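Local coordinates for VAO-type flavoprotein oxidase VAO615 (Myceliophthora thermophila, PDB 6F72) that probably acts as a secreted flavoprotein oxidase with one bicovalently bound FAD that, once reduced, reacts rapidly with oxygen, although no substrate has yet been identified, at residues S27-P32 with K145-I150; S238-S243 with T389-H394; V63-P68 with P110-S115; F410-S415 with A493-A498; R416-S421 with A508-G513. All coordinates share one frame; numbering follows the deposited sequence.

Contact 1: S27-P32 with K145-I150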
# COMPACT_ATOMS: atom_id res chain seq x y z
N SER A 27 24.62 -15.71 -14.06
CA SER A 27 25.14 -14.46 -13.43
C SER A 27 24.04 -13.39 -13.35
O SER A 27 23.80 -12.83 -12.28
CB SER A 27 26.36 -13.94 -14.21
OG SER A 27 27.15 -13.09 -13.41
N CYS A 28 23.37 -13.14 -14.48
CA CYS A 28 22.31 -12.14 -14.59
C CYS A 28 21.01 -12.74 -15.14
O CYS A 28 21.04 -13.73 -15.87
CB CYS A 28 22.76 -11.03 -15.53
SG CYS A 28 24.23 -10.11 -15.02
N ARG A 29 19.88 -12.13 -14.79
CA ARG A 29 18.59 -12.46 -15.41
C ARG A 29 18.59 -12.03 -16.87
O ARG A 29 19.15 -10.98 -17.21
CB ARG A 29 17.43 -11.75 -14.70
CG ARG A 29 17.15 -12.21 -13.28
CD ARG A 29 16.85 -13.70 -13.20
NE ARG A 29 16.37 -14.06 -11.88
CZ ARG A 29 16.35 -15.29 -11.39
NH1 ARG A 29 16.78 -16.31 -12.12
NH2 ARG A 29 15.89 -15.50 -10.16
N VAL A 30 17.97 -12.85 -17.72
CA VAL A 30 17.92 -12.59 -19.17
C VAL A 30 16.92 -11.48 -19.52
O VAL A 30 15.87 -11.34 -18.88
CB VAL A 30 17.66 -13.87 -20.01
CG1 VAL A 30 18.84 -14.85 -19.91
CG2 VAL A 30 16.34 -14.54 -19.65
N LEU A 31 17.25 -10.71 -20.55
CA LEU A 31 16.43 -9.59 -21.01
C LEU A 31 16.00 -9.78 -22.47
O LEU A 31 16.69 -10.50 -23.21
CB LEU A 31 17.20 -8.27 -20.85
CG LEU A 31 17.40 -7.73 -19.41
CD1 LEU A 31 18.02 -6.34 -19.47
CD2 LEU A 31 16.09 -7.68 -18.63
N PRO A 32 14.86 -9.18 -22.88
CA PRO A 32 14.52 -9.25 -24.32
C PRO A 32 15.67 -8.66 -25.13
O PRO A 32 16.23 -7.62 -24.75
CB PRO A 32 13.26 -8.39 -24.45
CG PRO A 32 12.69 -8.34 -23.07
CD PRO A 32 13.87 -8.38 -22.14
N LYS A 145 13.89 -22.58 -15.22
CA LYS A 145 14.52 -23.25 -16.37
C LYS A 145 15.21 -22.24 -17.29
O LYS A 145 16.33 -22.48 -17.76
CB LYS A 145 13.51 -24.09 -17.15
CG LYS A 145 14.10 -24.91 -18.29
CD LYS A 145 13.02 -25.37 -19.27
CE LYS A 145 13.62 -25.95 -20.53
NZ LYS A 145 12.59 -26.72 -21.27
N HIS A 146 14.55 -21.10 -17.52
CA HIS A 146 14.99 -20.11 -18.53
C HIS A 146 15.68 -18.85 -18.00
O HIS A 146 15.97 -17.93 -18.78
CB HIS A 146 13.83 -19.71 -19.44
CG HIS A 146 13.37 -20.82 -20.32
ND1 HIS A 146 14.13 -21.29 -21.37
CD2 HIS A 146 12.26 -21.58 -20.30
CE1 HIS A 146 13.49 -22.28 -21.97
NE2 HIS A 146 12.35 -22.48 -21.34
N ASN A 147 15.92 -18.82 -16.68
CA ASN A 147 16.61 -17.72 -16.02
C ASN A 147 15.88 -16.37 -16.19
O ASN A 147 16.51 -15.31 -16.36
CB ASN A 147 18.08 -17.68 -16.46
CG ASN A 147 18.92 -16.73 -15.65
OD1 ASN A 147 18.73 -16.58 -14.43
ND2 ASN A 147 19.85 -16.07 -16.31
N VAL A 148 14.56 -16.42 -16.13
CA VAL A 148 13.72 -15.22 -16.22
C VAL A 148 13.40 -14.68 -14.82
O VAL A 148 13.08 -15.45 -13.90
CB VAL A 148 12.42 -15.48 -17.03
CG1 VAL A 148 11.48 -14.29 -17.02
CG2 VAL A 148 12.75 -15.85 -18.47
N ARG A 149 13.52 -13.35 -14.66
CA ARG A 149 13.05 -12.66 -13.47
C ARG A 149 11.53 -12.82 -13.27
O ARG A 149 10.73 -12.52 -14.16
CB ARG A 149 13.41 -11.17 -13.55
CG ARG A 149 13.05 -10.35 -12.32
CD ARG A 149 13.23 -8.86 -12.60
NE ARG A 149 12.52 -8.09 -11.59
CZ ARG A 149 12.64 -6.78 -11.37
NH1 ARG A 149 13.46 -6.04 -12.11
NH2 ARG A 149 11.94 -6.21 -10.40
N ILE A 150 11.17 -13.30 -12.08
CA ILE A 150 9.78 -13.31 -11.66
C ILE A 150 9.41 -11.97 -11.05
O ILE A 150 10.16 -11.41 -10.26
CB ILE A 150 9.48 -14.49 -10.69
CG1 ILE A 150 9.41 -15.82 -11.47
CG2 ILE A 150 8.20 -14.26 -9.88
CD1 ILE A 150 8.17 -16.01 -12.33
O HOH W 1 14.05 -11.89 -17.06

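Contact 2: S238-S243 with T389-H394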
# COMPACT_ATOMS: atom_id res chain seq x y z
N SER A 238 -5.41 1.17 8.75
CA SER A 238 -6.84 1.25 8.51
C SER A 238 -7.43 2.21 9.52
O SER A 238 -6.87 2.36 10.62
CB SER A 238 -7.47 -0.14 8.71
OG SER A 238 -8.89 -0.12 8.64
N ILE A 239 -8.55 2.83 9.17
CA ILE A 239 -9.33 3.67 10.11
C ILE A 239 -9.93 2.81 11.25
O ILE A 239 -10.41 3.33 12.27
CB ILE A 239 -10.39 4.53 9.37
CG1 ILE A 239 -11.41 3.65 8.60
CG2 ILE A 239 -9.71 5.54 8.44
CD1 ILE A 239 -12.69 4.35 8.17
N LEU A 240 -9.86 1.50 11.08
CA LEU A 240 -10.37 0.53 12.03
C LEU A 240 -9.27 -0.06 12.92
O LEU A 240 -9.54 -0.91 13.78
CB LEU A 240 -11.13 -0.60 11.30
CG LEU A 240 -12.57 -0.40 10.82
CD1 LEU A 240 -13.15 -1.73 10.35
CD2 LEU A 240 -13.49 0.25 11.85
N SER A 241 -8.04 0.40 12.72
CA SER A 241 -6.90 -0.17 13.42
C SER A 241 -6.89 0.06 14.93
O SER A 241 -6.43 -0.80 15.67
CB SER A 241 -5.58 0.25 12.78
OG SER A 241 -5.40 -0.46 11.57
N SER A 242 -7.47 1.17 15.38
CA SER A 242 -7.61 1.46 16.82
C SER A 242 -8.57 0.48 17.49
O SER A 242 -8.49 0.26 18.70
CB SER A 242 -8.10 2.87 17.06
OG SER A 242 -7.14 3.81 16.64
N SER A 243 -9.48 -0.09 16.70
CA SER A 243 -10.41 -1.08 17.19
C SER A 243 -9.88 -2.51 17.05
O SER A 243 -10.08 -3.33 17.95
CB SER A 243 -11.78 -0.94 16.53
OG SER A 243 -12.45 0.22 16.99
N THR A 389 -25.29 3.53 9.92
CA THR A 389 -25.90 2.26 10.36
C THR A 389 -24.87 1.13 10.44
O THR A 389 -24.96 0.26 11.31
CB THR A 389 -27.03 1.84 9.39
OG1 THR A 389 -27.84 2.98 9.10
CG2 THR A 389 -27.91 0.74 9.99
N ASN A 390 -23.90 1.18 9.53
CA ASN A 390 -22.90 0.13 9.39
C ASN A 390 -21.56 0.75 9.01
O ASN A 390 -21.48 1.97 8.80
CB ASN A 390 -23.36 -0.87 8.33
CG ASN A 390 -23.64 -0.20 7.00
OD1 ASN A 390 -22.74 0.03 6.21
ND2 ASN A 390 -24.90 0.13 6.77
N TYR A 391 -20.52 -0.07 8.93
CA TYR A 391 -19.19 0.41 8.56
C TYR A 391 -19.06 0.80 7.09
O TYR A 391 -18.46 1.84 6.80
CB TYR A 391 -18.12 -0.61 8.90
CG TYR A 391 -16.72 -0.19 8.50
CD1 TYR A 391 -16.14 0.98 9.01
CD2 TYR A 391 -15.97 -0.97 7.62
CE1 TYR A 391 -14.86 1.36 8.64
CE2 TYR A 391 -14.69 -0.60 7.25
CZ TYR A 391 -14.13 0.56 7.77
OH TYR A 391 -12.86 0.91 7.40
N TYR A 392 -19.59 -0.04 6.19
CA TYR A 392 -19.53 0.18 4.74
C TYR A 392 -20.01 1.60 4.42
O TYR A 392 -19.29 2.36 3.77
CB TYR A 392 -20.35 -0.88 3.98
CG TYR A 392 -20.16 -0.89 2.46
CD1 TYR A 392 -20.85 0.02 1.64
CD2 TYR A 392 -19.32 -1.84 1.84
CE1 TYR A 392 -20.69 0.01 0.26
CE2 TYR A 392 -19.16 -1.86 0.46
CZ TYR A 392 -19.85 -0.94 -0.33
OH TYR A 392 -19.69 -0.94 -1.70
N ASP A 393 -21.20 1.95 4.92
CA ASP A 393 -21.78 3.29 4.77
C ASP A 393 -20.89 4.39 5.26
O ASP A 393 -20.72 5.39 4.56
CB ASP A 393 -23.12 3.39 5.49
CG ASP A 393 -24.23 2.68 4.75
OD1 ASP A 393 -23.95 2.04 3.70
OD2 ASP A 393 -25.38 2.76 5.22
N HIS A 394 -20.32 4.22 6.46
CA HIS A 394 -19.36 5.17 7.03
C HIS A 394 -18.15 5.36 6.12
O HIS A 394 -17.79 6.51 5.81
CB HIS A 394 -18.92 4.74 8.43
CG HIS A 394 -17.74 5.50 8.96
ND1 HIS A 394 -17.86 6.70 9.61
CD2 HIS A 394 -16.41 5.21 8.94
CE1 HIS A 394 -16.67 7.13 9.97
NE2 HIS A 394 -15.77 6.25 9.57

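Contact 3: V63-P68 with P110-S115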
# COMPACT_ATOMS: atom_id res chain seq x y z
N VAL A 63 -2.76 2.73 -27.29
CA VAL A 63 -3.76 3.51 -28.05
C VAL A 63 -3.35 4.97 -28.33
O VAL A 63 -3.87 5.61 -29.25
CB VAL A 63 -5.17 3.47 -27.40
CG1 VAL A 63 -5.75 2.07 -27.46
CG2 VAL A 63 -5.15 3.99 -25.97
N CYS A 64 -2.41 5.47 -27.53
CA CYS A 64 -1.88 6.83 -27.64
C CYS A 64 -0.65 6.91 -28.55
O CYS A 64 -0.10 8.00 -28.75
CB CYS A 64 -1.54 7.36 -26.25
SG CYS A 64 -3.01 7.66 -25.25
N HIS A 65 -0.24 5.77 -29.11
CA HIS A 65 0.94 5.68 -29.98
C HIS A 65 0.71 4.81 -31.21
O HIS A 65 -0.29 4.12 -31.29
CB HIS A 65 2.17 5.22 -29.20
CG HIS A 65 2.47 6.08 -28.02
ND1 HIS A 65 3.15 7.27 -28.13
CD2 HIS A 65 2.14 5.95 -26.72
CE1 HIS A 65 3.25 7.83 -26.94
NE2 HIS A 65 2.65 7.04 -26.06
N LYS A 66 1.67 4.86 -32.14
CA LYS A 66 1.50 4.32 -33.48
C LYS A 66 2.27 3.01 -33.72
O LYS A 66 1.83 2.18 -34.52
CB LYS A 66 1.86 5.39 -34.51
CG LYS A 66 0.76 6.45 -34.61
CD LYS A 66 1.27 7.85 -34.92
CE LYS A 66 0.16 8.65 -35.60
NZ LYS A 66 0.33 10.13 -35.50
N SER A 67 3.40 2.85 -33.03
CA SER A 67 4.22 1.64 -33.10
C SER A 67 4.61 1.18 -31.67
O SER A 67 4.64 2.02 -30.77
CB SER A 67 5.47 1.91 -33.96
OG SER A 67 6.39 2.77 -33.31
N PRO A 68 4.89 -0.12 -31.44
CA PRO A 68 4.89 -1.14 -32.49
C PRO A 68 3.59 -1.96 -32.53
O PRO A 68 3.53 -2.97 -33.24
CB PRO A 68 6.09 -2.01 -32.08
CG PRO A 68 6.13 -1.91 -30.57
CD PRO A 68 5.34 -0.69 -30.16
N PRO A 110 0.05 8.28 -21.90
CA PRO A 110 -0.88 9.05 -22.77
C PRO A 110 -0.46 10.50 -23.10
O PRO A 110 -1.12 11.14 -23.93
CB PRO A 110 -2.18 9.08 -21.96
CG PRO A 110 -2.04 7.99 -20.95
CD PRO A 110 -0.58 8.02 -20.59
N PHE A 111 0.61 10.99 -22.49
CA PHE A 111 0.93 12.42 -22.53
C PHE A 111 2.16 12.77 -23.37
O PHE A 111 2.53 13.94 -23.46
CB PHE A 111 1.01 12.98 -21.09
CG PHE A 111 -0.27 12.78 -20.30
CD1 PHE A 111 -1.38 13.61 -20.52
CD2 PHE A 111 -0.38 11.74 -19.38
CE1 PHE A 111 -2.56 13.41 -19.81
CE2 PHE A 111 -1.56 11.55 -18.66
CZ PHE A 111 -2.65 12.39 -18.87
N THR A 112 2.78 11.77 -23.98
CA THR A 112 3.90 11.98 -24.88
C THR A 112 3.44 12.03 -26.34
O THR A 112 2.27 11.80 -26.65
CB THR A 112 4.98 10.90 -24.74
OG1 THR A 112 4.37 9.62 -24.69
CG2 THR A 112 5.80 11.13 -23.48
N ASP A 113 4.39 12.36 -27.21
CA ASP A 113 4.17 12.38 -28.64
C ASP A 113 3.68 11.03 -29.15
O ASP A 113 4.28 10.00 -28.81
CB ASP A 113 5.45 12.76 -29.36
CG ASP A 113 5.19 13.25 -30.76
OD1 ASP A 113 4.94 12.42 -31.65
OD2 ASP A 113 5.21 14.46 -30.95
N PRO A 114 2.60 11.02 -29.98
CA PRO A 114 2.06 9.79 -30.59
C PRO A 114 3.09 9.00 -31.40
O PRO A 114 3.06 7.75 -31.39
CB PRO A 114 0.95 10.32 -31.49
CG PRO A 114 0.46 11.52 -30.77
CD PRO A 114 1.70 12.17 -30.22
N SER A 115 4.01 9.71 -32.06
CA SER A 115 5.08 9.11 -32.84
C SER A 115 6.19 8.47 -31.97
O SER A 115 7.05 7.76 -32.49
CB SER A 115 5.68 10.12 -33.85
OG SER A 115 4.68 10.88 -34.53

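Contact 4: F410-S415 with A493-A498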
# COMPACT_ATOMS: atom_id res chain seq x y z
N PHE A 410 -0.10 9.65 -6.06
CA PHE A 410 1.12 10.44 -5.94
C PHE A 410 2.32 9.49 -5.88
O PHE A 410 2.45 8.74 -4.91
CB PHE A 410 1.08 11.30 -4.69
CG PHE A 410 -0.15 12.17 -4.55
CD1 PHE A 410 -0.43 13.17 -5.47
CD2 PHE A 410 -0.99 12.02 -3.44
CE1 PHE A 410 -1.55 13.99 -5.32
CE2 PHE A 410 -2.11 12.84 -3.28
CZ PHE A 410 -2.39 13.83 -4.22
N PRO A 411 3.18 9.49 -6.90
CA PRO A 411 4.29 8.53 -7.05
C PRO A 411 5.53 8.80 -6.19
O PRO A 411 6.52 8.03 -6.26
CB PRO A 411 4.66 8.67 -8.53
CG PRO A 411 4.33 10.09 -8.85
CD PRO A 411 3.08 10.39 -8.07
N PHE A 412 5.51 9.89 -5.43
CA PHE A 412 6.59 10.25 -4.52
C PHE A 412 6.05 10.27 -3.08
O PHE A 412 6.10 11.30 -2.39
CB PHE A 412 7.24 11.59 -4.91
CG PHE A 412 7.54 11.72 -6.38
CD1 PHE A 412 8.58 11.00 -6.98
CD2 PHE A 412 6.77 12.56 -7.19
CE1 PHE A 412 8.85 11.11 -8.34
CE2 PHE A 412 7.03 12.68 -8.55
CZ PHE A 412 8.08 11.96 -9.12
N THR A 413 5.55 9.11 -2.64
CA THR A 413 4.95 8.95 -1.33
C THR A 413 6.05 8.57 -0.34
O THR A 413 6.84 7.66 -0.59
CB THR A 413 3.79 7.90 -1.34
OG1 THR A 413 2.68 8.41 -2.09
CG2 THR A 413 3.30 7.58 0.07
N ASN A 414 6.11 9.32 0.75
CA ASN A 414 7.01 8.99 1.87
C ASN A 414 6.16 8.82 3.12
O ASN A 414 4.97 9.11 3.09
CB ASN A 414 8.04 10.11 2.03
CG ASN A 414 8.70 10.46 0.72
OD1 ASN A 414 9.60 9.76 0.25
ND2 ASN A 414 8.23 11.53 0.09
N SER A 415 6.77 8.34 4.21
CA SER A 415 6.03 8.12 5.44
C SER A 415 6.89 8.16 6.68
O SER A 415 8.10 7.85 6.68
CB SER A 415 5.28 6.78 5.40
OG SER A 415 6.19 5.70 5.27
N ALA A 493 14.34 14.61 -10.50
CA ALA A 493 14.81 15.45 -9.42
C ALA A 493 13.84 15.42 -8.24
O ALA A 493 14.29 15.42 -7.09
CB ALA A 493 15.04 16.88 -9.90
N ARG A 494 12.53 15.39 -8.51
CA ARG A 494 11.52 15.24 -7.45
C ARG A 494 11.64 13.89 -6.70
O ARG A 494 11.53 13.81 -5.45
CB ARG A 494 10.11 15.46 -8.01
CG ARG A 494 9.03 15.62 -6.94
CD ARG A 494 7.70 16.07 -7.52
NE ARG A 494 7.70 17.49 -7.83
CZ ARG A 494 6.71 18.14 -8.45
NH1 ARG A 494 5.59 17.52 -8.82
NH2 ARG A 494 6.83 19.44 -8.68
N ASP A 495 11.89 12.84 -7.49
CA ASP A 495 12.22 11.50 -7.00
C ASP A 495 13.42 11.53 -6.01
O ASP A 495 13.29 11.03 -4.87
CB ASP A 495 12.48 10.56 -8.19
CG ASP A 495 12.08 9.13 -7.92
OD1 ASP A 495 11.23 8.89 -7.03
OD2 ASP A 495 12.61 8.23 -8.63
N ARG A 496 14.54 12.11 -6.42
CA ARG A 496 15.73 12.20 -5.56
C ARG A 496 15.53 13.13 -4.36
O ARG A 496 16.01 12.82 -3.25
CB ARG A 496 17.00 12.56 -6.33
CG ARG A 496 17.44 11.49 -7.34
CD ARG A 496 18.69 11.90 -8.10
NE ARG A 496 18.62 13.29 -8.60
CZ ARG A 496 18.17 13.66 -9.81
NH1 ARG A 496 17.76 12.77 -10.71
NH2 ARG A 496 18.15 14.94 -10.12
N TYR A 497 14.83 14.25 -4.57
CA TYR A 497 14.40 15.10 -3.46
C TYR A 497 13.65 14.31 -2.38
O TYR A 497 13.96 14.44 -1.19
CB TYR A 497 13.55 16.29 -3.93
CG TYR A 497 12.89 17.02 -2.77
CD1 TYR A 497 13.62 17.91 -1.96
CD2 TYR A 497 11.54 16.81 -2.47
CE1 TYR A 497 13.02 18.55 -0.88
CE2 TYR A 497 10.92 17.45 -1.41
CZ TYR A 497 11.66 18.30 -0.61
OH TYR A 497 11.02 18.92 0.44
N ALA A 498 12.67 13.49 -2.78
CA ALA A 498 11.87 12.77 -1.80
C ALA A 498 12.75 11.81 -0.96
O ALA A 498 12.70 11.86 0.27
CB ALA A 498 10.72 12.04 -2.45
O HOH W 2 9.07 7.27 -6.83

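Contact 5: R416-S421 with A508-G513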
# COMPACT_ATOMS: atom_id res chain seq x y z
N ARG A 416 6.24 8.50 7.77
CA ARG A 416 6.81 8.27 9.07
C ARG A 416 5.72 7.72 9.97
O ARG A 416 4.59 8.24 9.96
CB ARG A 416 7.43 9.56 9.61
CG ARG A 416 8.45 9.34 10.72
CD ARG A 416 9.75 8.73 10.23
NE ARG A 416 10.66 8.61 11.36
CZ ARG A 416 11.73 7.83 11.44
NH1 ARG A 416 12.06 7.02 10.44
NH2 ARG A 416 12.46 7.85 12.56
N ILE A 417 6.03 6.62 10.66
CA ILE A 417 5.25 6.18 11.80
C ILE A 417 5.83 6.97 12.97
O ILE A 417 7.02 6.87 13.27
CB ILE A 417 5.36 4.67 12.05
CG1 ILE A 417 4.70 3.90 10.89
CG2 ILE A 417 4.67 4.28 13.35
CD1 ILE A 417 5.42 2.64 10.50
N ILE A 418 4.97 7.78 13.58
CA ILE A 418 5.36 8.73 14.63
C ILE A 418 4.92 8.20 16.02
O ILE A 418 3.72 8.09 16.28
CB ILE A 418 4.79 10.15 14.35
CG1 ILE A 418 5.23 10.64 12.95
CG2 ILE A 418 5.21 11.14 15.44
CD1 ILE A 418 4.61 11.95 12.48
N PRO A 419 5.90 7.87 16.90
CA PRO A 419 5.61 7.41 18.28
C PRO A 419 4.72 8.37 19.07
O PRO A 419 4.87 9.59 18.96
CB PRO A 419 7.00 7.35 18.94
CG PRO A 419 7.97 7.25 17.83
CD PRO A 419 7.33 7.76 16.56
N ARG A 420 3.80 7.81 19.85
CA ARG A 420 2.99 8.56 20.82
C ARG A 420 3.80 9.44 21.79
O ARG A 420 3.38 10.56 22.11
CB ARG A 420 2.13 7.60 21.63
CG ARG A 420 0.98 8.26 22.37
CD ARG A 420 0.39 7.31 23.40
NE ARG A 420 -1.07 7.30 23.34
CZ ARG A 420 -1.82 6.35 22.80
NH1 ARG A 420 -1.26 5.28 22.25
NH2 ARG A 420 -3.14 6.47 22.79
N SER A 421 4.95 8.93 22.24
CA SER A 421 5.77 9.63 23.26
C SER A 421 6.33 10.96 22.73
O SER A 421 6.53 11.90 23.50
CB SER A 421 6.89 8.73 23.77
OG SER A 421 7.60 8.16 22.68
N ALA A 508 14.82 12.45 10.95
CA ALA A 508 15.51 13.19 12.00
C ALA A 508 14.56 13.92 12.96
O ALA A 508 14.87 14.05 14.16
CB ALA A 508 16.50 14.18 11.36
N ALA A 509 13.42 14.39 12.45
CA ALA A 509 12.44 15.10 13.28
C ALA A 509 11.62 14.20 14.22
O ALA A 509 10.89 14.71 15.09
CB ALA A 509 11.51 15.94 12.44
N THR A 510 11.74 12.88 14.03
CA THR A 510 10.92 11.93 14.77
C THR A 510 11.72 10.68 15.24
O THR A 510 11.48 9.57 14.74
CB THR A 510 9.67 11.51 13.95
OG1 THR A 510 10.09 11.13 12.63
CG2 THR A 510 8.62 12.64 13.87
N PRO A 511 12.65 10.85 16.20
CA PRO A 511 13.47 9.71 16.64
C PRO A 511 12.62 8.64 17.30
O PRO A 511 11.64 8.97 17.97
CB PRO A 511 14.45 10.33 17.67
CG PRO A 511 14.38 11.80 17.42
CD PRO A 511 12.98 12.07 16.98
N GLY A 512 12.96 7.37 17.05
CA GLY A 512 12.19 6.21 17.58
C GLY A 512 11.04 5.78 16.68
O GLY A 512 10.39 4.76 16.92
N GLY A 513 10.75 6.58 15.66
CA GLY A 513 9.78 6.22 14.63
C GLY A 513 10.39 5.37 13.54
O GLY A 513 11.52 4.89 13.66

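Contact 1: S27-P32 with K145-I150
The guanidinium of Arg29 has the carbonyl oxygen of Val148 over one face, 4.0 Å above its plane and displaced toward the rim, and the side-chain amide of Asn147 at its edge. There NH1 of Arg29 donates to OD1 of Asn147 over 3.0 Å, with the two flat groups turned 55° against each other. The other arm of the same amide, ND2 of Asn147, donates to O of Cys28 at 2.7 Å; the N-H...O angle of 143° shows a short but bent bond. Asn147 sends CG anti to the backbone N (chi1 -170°), which directs it toward segment 27-32; the two hydrogen bonds then fix the rotation of the amide. A third bond uses its backbone, Val30 N donating almost straight to Asn147 O at 3.2 Å. Next to it a water accepts from Arg149 N (2.9 Å) and donates to Val30 O (2.6 Å). Apolar packing fills in around these bonds: Val30 CG2 meets Val148 CG2 at 4.0 Å, and Arg29 CG rests on Arg149 CB at 3.9 Å. Cys28 is disulfide-bonded to Cys572, and Arg29 pairs by backbone with Leu571, so strand 571-573 belongs to the same cluster. Asn147 is the first residue to leave helical geometry after helix 133-146, with positive phi, a conformation asparagine tolerates well at helix C-termini. The contact therefore ties the N-terminal tail to the helix-to-strand turn of a beta-alpha-beta unit, strand 126-129, helix 133-146 and strand 150-153, in the FAD-binding PCMH-type domain.

Contact 2: S238-S243 with T389-H394
Tyr391 holds CG anti to its backbone N (chi1 178°), directed toward segment 238-243, while Ile239 carries CG1 between its backbone N and carbonyl carbon (chi1 60°), on the side where it meets Tyr391 OH. Two helix starts pack together here: a type I turn from Ser238 to Ser241 leads into helix 241-244, and Asn390 is the N-cap of helix 391-399. The contact joins the FAD-binding PCMH-type part of the chain to the region of the seven-stranded antiparallel sheet, in keeping with the two-domain architecture of VAO-type oxidases. Ser238 OG, also bonded to Gly219 O, accepts from Leu240 N at 3.1 Å, and Asn390 OD1 accepts from Asp393 N at 2.8 Å, nearly straight.

No hydrogen bond links the segments; the touching residues are all buried, and the contact is mostly apolar packing on the tyrosine ring, its hydroxyl and the imidazole edge. Leu240 and Tyr391 reach toward each other tip to tip, and Leu240 lies over one face of the ring. The evidence for a CH-pi contact is CD1 of Leu240, 3.7 Å from the centroid of the Tyr391 ring and 17° off its normal. Leu240 CG sits 3.6 Å from Tyr391 CZ, and CD2 leans over the CE1 side of the ring. Ile239 comes in at the edge instead: its CD1 lies 3.7 Å from Tyr391 CE1, and its CG1 is 3.3 Å from Tyr391 OH. The same methyl, Ile239 CD1, also meets the edge of the His394 imidazole in plane, 3.9 Å from NE2, the nitrogen that is hydrogen-bonded to Thr354 OG1.

Contact 3: V63-P68 with P110-S115
Pro114 O is gripped by several groups of segment 63-68. His65 ND1 donates to it at 3.3 Å with an N-H...O angle of 141°, Lys66 N adds a weak bond of 3.3 Å, and His65 CA makes a C-H...O contact. The imidazole nitrogen stands well above the carbonyl plane, 53° out of it, although the oxygen lies close to the ring plane. Around the rest of the ring edge, Thr112 OG1 is 3.1 Å from His65 CE1, and NE2 is hydrogen-bonded to Val109 O. Donation from both ring nitrogens would require a doubly protonated ring, which these surroundings may favour. A return contact runs from Pro114 CA to Cys64 O, 3.4 Å apart, so the two backbones touch in both directions. Lys66 lies alongside Pro114, NZ coming to 4.1 Å from Pro114 CB, and its ammonium makes a cation-pi contact with Tyr72. Across the proline, Asp113 OD1 accepts from Ser115 N at 2.9 Å through its anti lone pair, an Asx turn that shapes this bend. At the buried end Cys64 SG, disulfide-bonded to Cys77, packs 3.7 Å from Pro110 CB. The contact thus joins two loops: segment 63-68 lies between strand 54-56 and helix 74-81, whereas segment 110-115 lies between helix 101-104 and strand 126-129. Helix 74-81 flanks both, through Cys77 and through Lys81, which touches Pro110.

Contact 4: F410-S415 with A493-A498
Phe412 can be followed outward from CB, which meets CB of Ala498 at 4.3 Å. From there the ring lies against Arg494 and Asp495 of helix 488-508. Asp495 meets the CD1/CE1 edge: CD1 comes to 3.4 Å from Asp495 OD1, and CE1 is 3.6 Å from Asp495 N. Arg494 CD and CG both lie over one face, with CD nearest CD2 and CE2, 3.6 Å from Phe412 CD2. At the tip, CZ approaches Arg494 CB at 4.2 Å. Arg494 CG is 4.1 Å from the ring centroid and 21° off its normal, a CH-pi contact; Pro411 CG covers the opposite face. The arginine presents methylenes, not its charge: ring and guanidinium planes are 87° apart, and the bend at chi3 (-78°) turns NE away from the line of the methylenes, while NH1 bonds to Ser481 O. Beside the phenylalanine, Asn414 rests its amide on Ala498, ND2 lying 3.6 Å from CB. A water donates to both Pro411 O and Asp495 OD1, bridging the residue just before the strand to the helix; no direct hydrogen bond crosses between the two segments. These residues set helix 488-508 against strand 412-419, at one edge of the seven-stranded antiparallel sheet. The buried Asp495 carboxylate is also bonded to His522, Asn521 and Asn102. So many donors, with the electropositive ring edge of Phe412 beside OD1, would be expected to stabilise its negative charge.

Contact 5: R416-S421 with A508-G513
Thr510 to Gly513 form a type II beta turn, Gly512 taking the positive phi (87°) of its third position, that packs against strand 412-419, Ile418 and Gly513 approaching to 5.1 Å between CA atoms. Arg416 grips the turn side-on: NE donates to Thr510 OG1 at 2.9 Å, and NH2 donates nearly straight to Thr510 O, also at 2.9 Å. Its chain bends at chi2 (72°), setting CD for this reach. Thr510 O takes a second bond, from Gly513 N at 3.2 Å, and the two donors come from opposite faces of the carbonyl plane. Gly513 C lies 3.4 Å above one face of the guanidinium, while NH1 makes a salt bridge to Asp507. Thr510 OG1 is further bonded to Met506 O of helix 488-508. Thr510 CG2 meets both branches of Ile418, 4.0 Å from its CG2. Without a side chain, Gly513 brings CA within 3.1 Å of Ile417 O and 3.5 Å of Pro419 CD. The turn comes one residue after helix 488-508 and lies beside edge strand 412-419, whose partner in the sheet is strand 472-480; Thr510 also touches Val432 of helix 426-439 and Leu422 of helix 420-424.

Contacts 4 and 5 are the most closely connected: both use strand 412-419, their segments adjoin, and their centres lie about 20 Å apart, so one strand meets helix 488-508 in contact 4 and the loop after it in contact 5. Contact 2 comes within about 8 Å of contact 5 between nearest atoms. Contact 3 is nested inside the loop closed by contact 1, about 29 Å away between centres. Contacts 1 and 2 lie on opposite sides of the chain's centre, yet each approaches the FAD cross-linked to His157 and Cys222: side chains of Arg149 in contact 1 and Ser238 in contact 2 are about 9 and 7 Å from it, and Ile417 in contact 5 about 9 Å.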